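Local atomic coordinates of virulence factor (Pectobacterium carotovorum, PDB entry 2W3Y), a protein that is a virulence factor of a Drosophila pathogen, carries a covalently attached palmitate and binds to lipid vesicles. Residues Thr142-Ala145 with Thr146-Asn150. Sequence-based numbering, arbitrary orientation.
With PLM (palmitic acid), chain C.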
# COMPACT_ATOMS: atom_id res chain seq x y z
N THR A 142 -9.58 -5.76 14.89
CA THR A 142 -9.24 -7.13 15.33
C THR A 142 -9.01 -8.09 14.17
O THR A 142 -8.21 -9.03 14.31
CB THR A 142 -10.30 -7.75 16.29
OG1 THR A 142 -11.58 -7.78 15.64
CG2 THR A 142 -10.38 -6.97 17.60
N GLY A 143 -9.71 -7.88 13.05
CA GLY A 143 -9.49 -8.65 11.83
C GLY A 143 -8.10 -8.47 11.24
O GLY A 143 -7.41 -9.45 10.93
N PHE A 144 -7.67 -7.22 11.07
CA PHE A 144 -6.30 -6.91 10.64
C PHE A 144 -5.28 -7.47 11.65
O PHE A 144 -4.24 -8.02 11.25
CB PHE A 144 -6.11 -5.41 10.44
CG PHE A 144 -4.70 -5.01 10.09
CD1 PHE A 144 -4.17 -5.29 8.84
CD2 PHE A 144 -3.90 -4.36 11.02
CE1 PHE A 144 -2.85 -4.93 8.51
CE2 PHE A 144 -2.57 -3.99 10.71
CZ PHE A 144 -2.06 -4.28 9.44
N ALA A 145 -5.56 -7.33 12.95
CA ALA A 145 -4.68 -7.86 14.00
C ALA A 145 -4.42 -9.37 13.85
O ALA A 145 -3.27 -9.81 14.00
CB ALA A 145 -5.18 -7.52 15.42
N THR A 146 -5.47 -10.14 13.57
CA THR A 146 -5.33 -11.57 13.28
C THR A 146 -4.50 -11.81 12.01
O THR A 146 -3.62 -12.68 11.98
CB THR A 146 -6.71 -12.32 13.19
OG1 THR A 146 -7.38 -12.24 14.45
CG2 THR A 146 -6.53 -13.78 12.83
N PHE A 147 -4.77 -11.04 10.95
CA PHE A 147 -3.98 -11.19 9.73
C PHE A 147 -2.47 -10.98 9.99
O PHE A 147 -1.63 -11.77 9.54
CB PHE A 147 -4.43 -10.20 8.64
CG PHE A 147 -3.39 -10.00 7.57
CD1 PHE A 147 -3.23 -10.96 6.57
CD2 PHE A 147 -2.53 -8.90 7.60
CE1 PHE A 147 -2.24 -10.81 5.59
CE2 PHE A 147 -1.52 -8.75 6.63
CZ PHE A 147 -1.39 -9.71 5.64
N LEU A 148 -2.15 -9.89 10.69
CA LEU A 148 -0.77 -9.44 10.86
C LEU A 148 -0.03 -10.41 11.76
O LEU A 148 1.15 -10.73 11.52
CB LEU A 148 -0.71 -8.01 11.40
CG LEU A 148 0.61 -7.25 11.31
CD1 LEU A 148 1.00 -6.91 9.86
CD2 LEU A 148 0.60 -6.00 12.20
N GLN A 149 -0.73 -10.89 12.79
CA GLN A 149 -0.16 -11.85 13.73
C GLN A 149 0.26 -13.13 13.01
O GLN A 149 1.41 -13.61 13.19
CB GLN A 149 -1.16 -12.12 14.86
CG GLN A 149 -0.74 -13.19 15.84
CD GLN A 149 -1.56 -13.15 17.12
OE1 GLN A 149 -2.80 -13.22 17.09
NE2 GLN A 149 -0.88 -13.03 18.24
N ASN A 150 -0.64 -13.67 12.18
CA ASN A 150 -0.36 -14.88 11.43
C ASN A 150 0.72 -14.66 10.38
O ASN A 150 1.60 -15.50 10.21
CB ASN A 150 -1.63 -15.43 10.77
CG ASN A 150 -2.66 -15.91 11.79
OD1 ASN A 150 -2.33 -16.20 12.94
ND2 ASN A 150 -3.90 -15.99 11.36
C1 PLM C . 2.68 -9.21 14.85
O2 PLM C . 3.06 -10.22 15.51
C2 PLM C . 3.70 -8.22 14.30
C3 PLM C . 3.84 -8.28 12.78
C4 PLM C . 4.90 -7.31 12.25
C5 PLM C . 4.41 -5.86 12.20
C6 PLM C . 5.55 -4.85 12.26
C7 PLM C . 5.10 -3.47 11.79
C8 PLM C . 5.90 -2.32 12.41
C9 PLM C . 6.81 -1.70 11.36
CA PLM C . 6.42 -0.28 10.95
CB PLM C . 5.94 -0.22 9.51
CC PLM C . 5.02 0.98 9.31
CD PLM C . 3.83 0.64 8.43
CE PLM C . 3.81 1.54 7.20
CF PLM C . 2.44 1.57 6.54
O HOH W 1 -7.22 -10.02 16.83
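Phe144 meets Phe147 and Leu148 on the inner face of the amphipathic alpha-helix 142-159, close to its N-terminal end. The packed part of the contact is apolar, and through Leu148 it borders the bound palmitic acid. Leu148 CB lies over one face of the Phe144 ring. Further out, Leu148 CD2 touches Phe144 CE2 at 4.0 Å, and the two side chains run side by side in the same direction. Phe147 comes to the ring at a slant, with its CD2 4.1 Å from Phe144 CE1. Residues i, i+3 and i+4 share one side of the helix. With its CG anti to the backbone N (chi1 176°), Phe144 brings CE1 and CE2 to the next turn. Phe144 also packs on Ala126, Val129 and Ile130 of helix 125-134. Phe147 reaches Gln43 and Gln45 of strand 40-49 and meets the ring of Phe262. The helix is thus joined to both a neighbouring helix and the large mixed sheet.

Leu148 has a second role. Its CG sits 3.7 Å from C3 of the palmitic acid and its CD2 3.8 Å from C5. The leucine is therefore wedged between the Phe144 ring and the lipid chain. This is consistent with an S-palmitoylated protein, Leu148 giving the acyl chain an apolar surface.

Four successive i to i+4 backbone bonds run beneath these groups, from Thr146 N to Thr142 O through to Gln149 N to Ala145 O. The Leu148 N to Phe144 O bond measures 2.9 Å.

The other side is polar and looser. Thr142 and Thr146 are exposed there, and Thr142 OG1 bonds to Asn140 just before the helix. A water donates to Thr142 O at 2.9 Å and also bonds Thr146 OG1 at 3.3 Å.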